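Local coordinates for protein glutathione S-transferase (Acinetobacter baumannii, PDB 4MP4) that probably catalyses the conjugation of glutathione to electrophilic substrates, as a member of the glutathione S-transferase family, at residues E6-Y11 with L64-F69; A21-V26 with W163-A168; H29-P34 with P86-Y91. All coordinates share one frame; numbering follows the deposited sequence.

How the contacts relate
Contact 1 (6-11 with 64-69) lies within the thioredoxin-like N-terminal sheet. Contact 2 (21-26 with 163-168) sets helix 19-30 against the C-terminal helical domain. Contact 3 (29-34 with 86-91) joins the end of that helix to the loop leading to helix 95-110. Contacts 2 and 3 have centres about 11 Å apart. A probable backbone hydrogen bond from I165 N to I90 O, 3.0 Å, joins them. Contact 1 is centred about 18 Å from contact 2 and about 16 Å from contact 3. L10 packs on V24 and F25, and F8 on I33. No ligand is bound. In relatives glutathione binds near the start of the helix equivalent to 19-30.

Contact 1. Residues E6-Y11 with L64-F69; sequences EYFKLY and LEHNDF
Y7 meets N67 through both backbone and side chain. N67 N bonds to Y7 O at 3.0 Å, while N67 OD1 turns back to Y7 N in a weak bond and lies 3.3 Å from Y7 CB. The Y7 ring runs beside the E65 side chain, pointing the same way. F8 forms an offset stack with H66. The planes are only 3° apart and the centroids 4.2 Å. F8 CZ sits over one face of the imidazole, near its rim, with H66 CD2 at 3.4 Å. H66 CG is anti to its backbone N (chi1 174°), and the ring lies beside that of F8. H66 ND1 bonds to Y80 OH. At the edge of the F8 ring lies L64 CD2. Strands 8-13 and 63-66 are neighbouring antiparallel strands of the GST thioredoxin-like sheet, and a type II' turn from H66 to F69 leads into the next strand. K9 and E65 are the hydrogen-bonded pair, with K9 N to E65 O at 2.7 Å and E65 N to K9 O at 2.8 Å. K9 NZ does not touch the E65 carboxylate; it forms a salt bridge with E36 OE1. L10 pairs with L64 without hydrogen bonds, and L64 CD1 rests 3.4 Å from K9 O. The Y11 side chain crosses that of E65, with Y11 CE1 3.4 Å from E65 CD, and its OH gives a weak bond to E65 OE1.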
loop_
_atom_site.group_PDB
_atom_site.type_symbol
_atom_site.label_atom_id
_atom_site.label_comp_id
_atom_site.label_asym_id
_atom_site.label_seq_id
_atom_site.Cartn_x
_atom_site.Cartn_y
_atom_site.Cartn_z
ATOM N N GLU A 6 -15.472 -4.190 21.176
ATOM C CA GLU A 6 -16.336 -3.500 22.129
ATOM C C GLU A 6 -15.969 -2.023 22.291
ATOM O O GLU A 6 -16.810 -1.214 22.668
ATOM C CB GLU A 6 -16.317 -4.205 23.490
ATOM C CG GLU A 6 -17.475 -3.814 24.417
ATOM C CD GLU A 6 -18.833 -4.308 23.922
ATOM O OE1 GLU A 6 -18.892 -5.410 23.334
ATOM O OE2 GLU A 6 -19.841 -3.593 24.116
ATOM N N TYR A 7 -14.715 -1.678 22.017
ATOM C CA TYR A 7 -14.274 -0.280 22.002
ATOM C C TYR A 7 -13.442 0.023 20.744
ATOM O O TYR A 7 -12.356 -0.535 20.546
ATOM C CB TYR A 7 -13.475 0.067 23.269
ATOM C CG TYR A 7 -12.686 1.367 23.178
ATOM C CD1 TYR A 7 -13.337 2.597 23.102
ATOM C CD2 TYR A 7 -11.290 1.362 23.180
ATOM C CE1 TYR A 7 -12.622 3.788 23.025
ATOM C CE2 TYR A 7 -10.558 2.546 23.099
ATOM C CZ TYR A 7 -11.231 3.758 23.020
ATOM O OH TYR A 7 -10.526 4.946 22.937
ATOM N N PHE A 8 -13.963 0.906 19.898
ATOM C CA PHE A 8 -13.304 1.277 18.650
ATOM C C PHE A 8 -13.210 2.789 18.581
ATOM O O PHE A 8 -14.213 3.480 18.727
ATOM C CB PHE A 8 -14.120 0.803 17.450
ATOM C CG PHE A 8 -13.954 -0.651 17.117
ATOM C CD1 PHE A 8 -12.829 -1.096 16.435
ATOM C CD2 PHE A 8 -14.938 -1.571 17.458
ATOM C CE1 PHE A 8 -12.676 -2.446 16.112
ATOM C CE2 PHE A 8 -14.797 -2.917 17.140
ATOM C CZ PHE A 8 -13.662 -3.355 16.461
ATOM N N LYS A 9 -12.018 3.318 18.356
ATOM C CA LYS A 9 -11.887 4.755 18.143
ATOM C C LYS A 9 -11.070 5.080 16.885
ATOM O O LYS A 9 -10.018 4.487 16.665
ATOM C CB LYS A 9 -11.281 5.443 19.367
ATOM C CG LYS A 9 -11.303 6.953 19.253
ATOM C CD LYS A 9 -10.680 7.626 20.433
ATOM C CE LYS A 9 -11.650 8.575 21.078
ATOM N NZ LYS A 9 -12.783 7.819 21.671
ATOM N N LEU A 10 -11.562 6.023 16.081
ATOM C CA LEU A 10 -10.900 6.438 14.842
ATOM C C LEU A 10 -10.278 7.823 14.972
ATOM O O LEU A 10 -10.963 8.769 15.330
ATOM C CB LEU A 10 -11.893 6.422 13.666
ATOM C CG LEU A 10 -11.387 6.975 12.320
ATOM C CD1 LEU A 10 -10.193 6.169 11.769
ATOM C CD2 LEU A 10 -12.492 7.026 11.314
ATOM N N TYR A 11 -8.986 7.947 14.677
ATOM C CA TYR A 11 -8.332 9.258 14.723
ATOM C C TYR A 11 -8.139 9.829 13.320
ATOM O O TYR A 11 -7.514 9.210 12.461
ATOM C CB TYR A 11 -7.000 9.206 15.487
ATOM C CG TYR A 11 -7.153 8.781 16.934
ATOM C CD1 TYR A 11 -7.528 7.481 17.252
ATOM C CD2 TYR A 11 -6.941 9.676 17.982
ATOM C CE1 TYR A 11 -7.690 7.082 18.554
ATOM C CE2 TYR A 11 -7.098 9.286 19.293
ATOM C CZ TYR A 11 -7.475 7.984 19.576
ATOM O OH TYR A 11 -7.632 7.556 20.880
ATOM N N LEU A 64 -6.548 3.478 14.166
ATOM C CA LEU A 64 -7.713 2.839 14.752
ATOM C C LEU A 64 -7.317 2.204 16.065
ATOM O O LEU A 64 -6.420 1.360 16.108
ATOM C CB LEU A 64 -8.280 1.769 13.828
ATOM C CG LEU A 64 -9.524 1.086 14.390
ATOM C CD1 LEU A 64 -10.717 2.048 14.358
ATOM C CD2 LEU A 64 -9.838 -0.208 13.648
ATOM N N GLU A 65 -7.975 2.611 17.141
ATOM C CA GLU A 65 -7.772 1.932 18.411
ATOM C C GLU A 65 -8.933 0.990 18.633
ATOM O O GLU A 65 -10.098 1.353 18.439
ATOM C CB GLU A 65 -7.576 2.920 19.562
ATOM C CG GLU A 65 -6.410 3.882 19.283
ATOM C CD GLU A 65 -6.025 4.762 20.472
ATOM O OE1 GLU A 65 -6.830 4.842 21.438
ATOM O OE2 GLU A 65 -4.915 5.373 20.425
ATOM N N HIS A 66 -8.589 -0.246 18.965
ATOM C CA HIS A 66 -9.556 -1.274 19.293
ATOM C C HIS A 66 -9.100 -1.859 20.614
ATOM O O HIS A 66 -8.135 -2.625 20.659
ATOM C CB HIS A 66 -9.591 -2.359 18.221
ATOM C CG HIS A 66 -10.465 -3.524 18.573
ATOM N ND1 HIS A 66 -10.149 -4.822 18.228
ATOM C CD2 HIS A 66 -11.645 -3.587 19.233
ATOM C CE1 HIS A 66 -11.099 -5.633 18.661
ATOM N NE2 HIS A 66 -12.020 -4.908 19.270
ATOM N N ASN A 67 -9.783 -1.473 21.687
ATOM C CA ASN A 67 -9.375 -1.833 23.041
ATOM C C ASN A 67 -7.914 -1.453 23.290
ATOM O O ASN A 67 -7.546 -0.280 23.187
ATOM C CB ASN A 67 -9.654 -3.315 23.327
ATOM C CG ASN A 67 -11.137 -3.677 23.152
ATOM O OD1 ASN A 67 -12.022 -2.850 23.386
ATOM N ND2 ASN A 67 -11.408 -4.909 22.738
ATOM N N ASP A 68 -7.075 -2.438 23.584
ATOM C CA ASP A 68 -5.685 -2.148 23.916
ATOM C C ASP A 68 -4.756 -2.143 22.705
ATOM O O ASP A 68 -3.530 -2.109 22.851
ATOM C CB ASP A 68 -5.167 -3.142 24.950
ATOM C CG ASP A 68 -4.151 -2.519 25.873
ATOM O OD1 ASP A 68 -4.001 -1.277 25.806
ATOM O OD2 ASP A 68 -3.520 -3.256 26.665
ATOM N N PHE A 69 -5.343 -2.158 21.514
ATOM C CA PHE A 69 -4.582 -2.335 20.288
ATOM C C PHE A 69 -4.798 -1.141 19.385
ATOM O O PHE A 69 -5.933 -0.788 19.096
ATOM C CB PHE A 69 -5.031 -3.623 19.596
ATOM C CG PHE A 69 -4.311 -3.914 18.327
ATOM C CD1 PHE A 69 -2.946 -4.154 18.329
ATOM C CD2 PHE A 69 -4.996 -3.971 17.128
ATOM C CE1 PHE A 69 -2.276 -4.431 17.152
ATOM C CE2 PHE A 69 -4.336 -4.245 15.956
ATOM C CZ PHE A 69 -2.970 -4.478 15.966
#

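Contact 2. Residues A21-V26 with W163-A168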
loop_
_atom_site.group_PDB
_atom_site.type_symbol
_atom_site.label_atom_id
_atom_site.label_comp_id
_atom_site.label_asym_id
_atom_site.label_seq_id
_atom_site.Cartn_x
_atom_site.Cartn_y
_atom_site.Cartn_z
ATOM N N ALA A 21 -8.393 8.348 6.130
ATOM C CA ALA A 21 -9.300 8.425 7.277
ATOM C C ALA A 21 -10.721 8.307 6.762
ATOM O O ALA A 21 -11.540 7.580 7.329
ATOM C CB ALA A 21 -9.134 9.738 8.044
ATOM N N PHE A 22 -11.008 9.044 5.690
ATOM C CA PHE A 22 -12.294 8.936 5.017
ATOM C C PHE A 22 -12.645 7.466 4.729
ATOM O O PHE A 22 -13.734 6.991 5.053
ATOM C CB PHE A 22 -12.274 9.769 3.735
ATOM C CG PHE A 22 -13.316 9.379 2.721
ATOM C CD1 PHE A 22 -14.637 9.767 2.881
ATOM C CD2 PHE A 22 -12.970 8.647 1.596
ATOM C CE1 PHE A 22 -15.599 9.431 1.933
ATOM C CE2 PHE A 22 -13.929 8.297 0.652
ATOM C CZ PHE A 22 -15.245 8.697 0.816
ATOM N N THR A 23 -11.689 6.748 4.167
ATOM C CA THR A 23 -11.881 5.367 3.735
ATOM C C THR A 23 -12.192 4.383 4.882
ATOM O O THR A 23 -13.044 3.491 4.744
ATOM C CB THR A 23 -10.638 4.917 2.969
ATOM O OG1 THR A 23 -10.476 5.764 1.822
ATOM C CG2 THR A 23 -10.754 3.479 2.536
ATOM N N VAL A 24 -11.515 4.556 6.013
ATOM C CA VAL A 24 -11.785 3.739 7.198
ATOM C C VAL A 24 -13.131 4.069 7.857
ATOM O O VAL A 24 -13.862 3.169 8.286
ATOM C CB VAL A 24 -10.652 3.849 8.232
ATOM C CG1 VAL A 24 -10.988 3.055 9.490
ATOM C CG2 VAL A 24 -9.339 3.377 7.617
ATOM N N PHE A 25 -13.454 5.356 7.936
ATOM C CA PHE A 25 -14.755 5.804 8.436
ATOM C C PHE A 25 -15.863 5.148 7.632
ATOM O O PHE A 25 -16.850 4.645 8.213
ATOM C CB PHE A 25 -14.862 7.325 8.318
ATOM C CG PHE A 25 -16.230 7.888 8.633
ATOM C CD1 PHE A 25 -17.199 8.007 7.643
ATOM C CD2 PHE A 25 -16.521 8.363 9.901
ATOM C CE1 PHE A 25 -18.452 8.538 7.929
ATOM C CE2 PHE A 25 -17.767 8.900 10.190
ATOM C CZ PHE A 25 -18.731 8.998 9.196
ATOM N N VAL A 26 -15.695 5.149 6.303
ATOM C CA VAL A 26 -16.688 4.543 5.415
ATOM C C VAL A 26 -16.802 3.043 5.695
ATOM O O VAL A 26 -17.908 2.507 5.838
ATOM C CB VAL A 26 -16.413 4.814 3.908
ATOM C CG1 VAL A 26 -17.334 3.960 3.022
ATOM C CG2 VAL A 26 -16.563 6.309 3.581
ATOM N N TRP A 163 -21.381 -3.049 -4.373
ATOM C CA TRP A 163 -20.510 -2.075 -3.761
ATOM C C TRP A 163 -19.335 -2.701 -2.991
ATOM O O TRP A 163 -19.493 -3.703 -2.304
ATOM C CB TRP A 163 -21.332 -1.188 -2.833
ATOM C CG TRP A 163 -20.510 -0.094 -2.264
ATOM C CD1 TRP A 163 -20.294 1.142 -2.814
ATOM C CD2 TRP A 163 -19.761 -0.129 -1.049
ATOM N NE1 TRP A 163 -19.469 1.876 -2.007
ATOM C CE2 TRP A 163 -19.116 1.120 -0.916
ATOM C CE3 TRP A 163 -19.561 -1.099 -0.060
ATOM C CZ2 TRP A 163 -18.296 1.437 0.162
ATOM C CZ3 TRP A 163 -18.743 -0.786 1.021
ATOM C CH2 TRP A 163 -18.122 0.473 1.120
ATOM N N SER A 164 -18.153 -2.110 -3.124
ATOM C CA SER A 164 -17.033 -2.415 -2.237
ATOM C C SER A 164 -16.324 -1.129 -1.851
ATOM O O SER A 164 -16.508 -0.092 -2.496
ATOM C CB SER A 164 -16.043 -3.369 -2.898
ATOM O OG SER A 164 -15.646 -2.883 -4.157
ATOM N N ILE A 165 -15.505 -1.193 -0.806
ATOM C CA ILE A 165 -14.825 0.006 -0.304
ATOM C C ILE A 165 -14.002 0.690 -1.425
ATOM O O ILE A 165 -13.708 1.891 -1.356
ATOM C CB ILE A 165 -13.941 -0.340 0.929
ATOM C CG1 ILE A 165 -13.484 0.913 1.684
ATOM C CG2 ILE A 165 -12.768 -1.191 0.527
ATOM C CD1 ILE A 165 -14.620 1.728 2.261
ATOM N N VAL A 166 -13.671 -0.065 -2.472
ATOM C CA VAL A 166 -12.842 0.461 -3.542
ATOM C C VAL A 166 -13.661 1.418 -4.418
ATOM O O VAL A 166 -13.101 2.311 -5.078
ATOM C CB VAL A 166 -12.166 -0.667 -4.385
ATOM C CG1 VAL A 166 -11.200 -0.072 -5.392
ATOM C CG2 VAL A 166 -11.411 -1.621 -3.495
ATOM N N ASP A 167 -14.988 1.255 -4.413
ATOM C CA ASP A 167 -15.827 2.228 -5.118
ATOM C C ASP A 167 -15.645 3.604 -4.481
ATOM O O ASP A 167 -15.501 4.624 -5.183
ATOM C CB ASP A 167 -17.309 1.833 -5.148
ATOM C CG ASP A 167 -17.577 0.601 -6.023
ATOM O OD1 ASP A 167 -17.436 0.699 -7.281
ATOM O OD2 ASP A 167 -17.942 -0.464 -5.442
ATOM N N ALA A 168 -15.605 3.622 -3.151
ATOM C CA ALA A 168 -15.483 4.877 -2.426
ATOM C C ALA A 168 -14.093 5.496 -2.660
ATOM O O ALA A 168 -13.952 6.725 -2.744
ATOM C CB ALA A 168 -15.772 4.677 -0.936
#
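V26 CG1 touches three residues of segment 163-168. I165 CD1 lies 3.6 Å from V26 CG1, W163 CZ2 is 3.9 Å from it, and A168 CB follows at 4.3 Å. I165 also reaches the previous turn of the helix. Its CD1 is 3.4 Å from T23 O, and its CG1 is 3.8 Å from T23 CG2. F22 approaches with a ring edge: A168 O lies in the ring plane, 3.7 Å from F22 CE2. V26 CG2 sits over one face of that ring, toward its rim. No hydrogen bond crosses the contact, which is apolar packing in the buried interior. The T23 hydroxyl bonds to P19 O. Further out, S164 N bonds to D167 OD2 at the start of helix 165-178. The sequence S164-I165-V166-D167 fits the S/T-x-x-D signature of the GST N-capping box, but only this half of the box, side chain to backbone, is made. D167 OD1 is held in turn by Y191 OH and L159 N. R198 makes a cation-pi contact with W163. Helix 19-30 thus faces helix 165-178 across the domain interface. Helix 199-215 flanks it through V201 and W204 at F22, while strand 8-13 and helix 74-84 pack on V24.

Contact 3. Residues H29-P34 with P86-Y91; sequences HEKQIP and PDTAIY
K31 NZ is gripped by four oxygens. Two belong to T88: its carbonyl O at 2.6 Å from K31 NZ and its hydroxyl OG1 at 2.9 Å. The others are E82 OE2, in a salt bridge, and Y85 O. The amine meets the T88 carbonyl from above its plane, about 53° out of it, with a bent approach at O. The lysine chain bends to get there. Chi3 of 83° turns CE, and chi4 of 59° then turns NZ onto the loop. T88 OG1 stands between its own backbone N and carbonyl carbon, where it and T88 O can both face the amine. OG1 also makes a weak bond with Y85 O. The aliphatic part of the lysine lies against the loop as well. K31 CG is 3.5 Å from T88 O and 3.8 Å from I90 CG2. That same I90 methyl touches E30 CB at 4.2 Å. The polar end of E30 leads off to R198 and S200 in the C-terminal domain. I90 N bonds to E82 OE1, so one carboxylate serves both the lysine and the loop backbone. K31 lies at the C-terminal end of helix 19-30, where Q32, with positive phi, ends the helix in a Schellman motif. The contact therefore ties this helix end to the connection between the two GST domains. Carbonyls, a hydroxyl and a carboxylate around one buried amine would favour its charged form, and E82 probably balances that charge.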
loop_
_atom_site.group_PDB
_atom_site.type_symbol
_atom_site.label_atom_id
_atom_site.label_comp_id
_atom_site.label_asym_id
_atom_site.label_seq_id
_atom_site.Cartn_x
_atom_site.Cartn_y
_atom_site.Cartn_z
ATOM N N HIS A 29 -18.734 2.336 9.033
ATOM C CA HIS A 29 -20.167 2.548 8.862
ATOM C C HIS A 29 -20.863 1.490 8.012
ATOM O O HIS A 29 -21.953 1.049 8.346
ATOM C CB HIS A 29 -20.454 3.954 8.326
ATOM C CG HIS A 29 -20.506 4.996 9.394
ATOM N ND1 HIS A 29 -21.603 5.172 10.206
ATOM C CD2 HIS A 29 -19.584 5.900 9.804
ATOM C CE1 HIS A 29 -21.360 6.144 11.067
ATOM N NE2 HIS A 29 -20.143 6.606 10.840
ATOM N N GLU A 30 -20.241 1.086 6.914
ATOM C CA GLU A 30 -20.774 -0.014 6.108
ATOM C C GLU A 30 -20.882 -1.333 6.904
ATOM O O GLU A 30 -21.875 -2.049 6.803
ATOM C CB GLU A 30 -19.921 -0.204 4.858
ATOM C CG GLU A 30 -19.986 0.966 3.866
ATOM C CD GLU A 30 -21.215 0.913 2.975
ATOM O OE1 GLU A 30 -21.629 1.975 2.457
ATOM O OE2 GLU A 30 -21.771 -0.196 2.793
ATOM N N LYS A 31 -19.867 -1.645 7.706
ATOM C CA LYS A 31 -19.878 -2.867 8.503
ATOM C C LYS A 31 -20.742 -2.726 9.754
ATOM O O LYS A 31 -20.876 -3.664 10.544
ATOM C CB LYS A 31 -18.452 -3.260 8.901
ATOM C CG LYS A 31 -17.585 -3.732 7.737
ATOM C CD LYS A 31 -16.168 -4.039 8.199
ATOM C CE LYS A 31 -16.066 -5.428 8.788
ATOM N NZ LYS A 31 -16.485 -6.394 7.740
ATOM N N GLN A 32 -21.318 -1.546 9.929
ATOM C CA GLN A 32 -22.091 -1.226 11.124
ATOM C C GLN A 32 -21.358 -1.578 12.411
ATOM O O GLN A 32 -21.907 -2.219 13.297
ATOM C CB GLN A 32 -23.473 -1.871 11.074
ATOM C CG GLN A 32 -24.310 -1.356 9.916
ATOM C CD GLN A 32 -25.750 -1.823 9.973
ATOM O OE1 GLN A 32 -26.040 -3.002 9.775
ATOM N NE2 GLN A 32 -26.662 -0.899 10.249
ATOM N N ILE A 33 -20.106 -1.145 12.498
ATOM C CA ILE A 33 -19.349 -1.234 13.731
ATOM C C ILE A 33 -19.453 0.093 14.467
ATOM O O ILE A 33 -19.184 1.145 13.896
ATOM C CB ILE A 33 -17.882 -1.563 13.442
ATOM C CG1 ILE A 33 -17.794 -2.916 12.733
ATOM C CG2 ILE A 33 -17.065 -1.543 14.712
ATOM C CD1 ILE A 33 -16.483 -3.160 12.036
ATOM N N PRO A 34 -19.880 0.053 15.734
ATOM C CA PRO A 34 -19.986 1.304 16.482
ATOM C C PRO A 34 -18.598 1.748 16.871
ATOM O O PRO A 34 -17.771 0.894 17.200
ATOM C CB PRO A 34 -20.793 0.900 17.718
ATOM C CG PRO A 34 -20.520 -0.556 17.879
ATOM C CD PRO A 34 -20.331 -1.112 16.516
ATOM N N PRO A 86 -16.045 -11.141 9.416
ATOM C CA PRO A 86 -15.977 -11.760 8.085
ATOM C C PRO A 86 -17.296 -11.853 7.341
ATOM O O PRO A 86 -17.309 -12.157 6.145
ATOM C CB PRO A 86 -15.460 -13.171 8.381
ATOM C CG PRO A 86 -14.841 -13.075 9.738
ATOM C CD PRO A 86 -15.696 -12.098 10.474
ATOM N N ASP A 87 -18.405 -11.607 8.017
ATOM C CA ASP A 87 -19.669 -11.821 7.339
ATOM C C ASP A 87 -20.340 -10.520 6.912
ATOM O O ASP A 87 -21.504 -10.508 6.510
ATOM C CB ASP A 87 -20.575 -12.742 8.159
ATOM C CG ASP A 87 -19.899 -14.073 8.478
ATOM O OD1 ASP A 87 -19.548 -14.811 7.526
ATOM O OD2 ASP A 87 -19.707 -14.371 9.677
ATOM N N THR A 88 -19.581 -9.432 6.991
ATOM C CA THR A 88 -19.979 -8.167 6.394
ATOM C C THR A 88 -18.825 -7.645 5.557
ATOM O O THR A 88 -18.234 -6.602 5.854
ATOM C CB THR A 88 -20.352 -7.122 7.446
ATOM O OG1 THR A 88 -19.265 -6.968 8.371
ATOM C CG2 THR A 88 -21.610 -7.556 8.179
ATOM N N ALA A 89 -18.512 -8.389 4.505
ATOM C CA ALA A 89 -17.358 -8.093 3.685
ATOM C C ALA A 89 -17.554 -6.772 2.946
ATOM O O ALA A 89 -18.657 -6.452 2.498
ATOM C CB ALA A 89 -17.099 -9.236 2.709
ATOM N N ILE A 90 -16.478 -6.000 2.838
ATOM C CA ILE A 90 -16.500 -4.769 2.053
ATOM C C ILE A 90 -15.515 -4.891 0.893
ATOM O O ILE A 90 -15.108 -3.899 0.313
ATOM C CB ILE A 90 -16.203 -3.524 2.911
ATOM C CG1 ILE A 90 -14.823 -3.617 3.547
ATOM C CG2 ILE A 90 -17.264 -3.351 4.006
ATOM C CD1 ILE A 90 -14.527 -2.475 4.485
ATOM N N TYR A 91 -15.144 -6.137 0.593
ATOM C CA TYR A 91 -14.434 -6.530 -0.619
ATOM C C TYR A 91 -15.271 -7.616 -1.297
ATOM O O TYR A 91 -16.056 -8.281 -0.638
ATOM C CB TYR A 91 -13.042 -7.086 -0.284
ATOM C CG TYR A 91 -12.089 -6.038 0.211
ATOM C CD1 TYR A 91 -11.482 -5.147 -0.672
ATOM C CD2 TYR A 91 -11.814 -5.909 1.559
ATOM C CE1 TYR A 91 -10.619 -4.171 -0.223
ATOM C CE2 TYR A 91 -10.943 -4.929 2.017
ATOM C CZ TYR A 91 -10.349 -4.068 1.115
ATOM O OH TYR A 91 -9.495 -3.098 1.561
#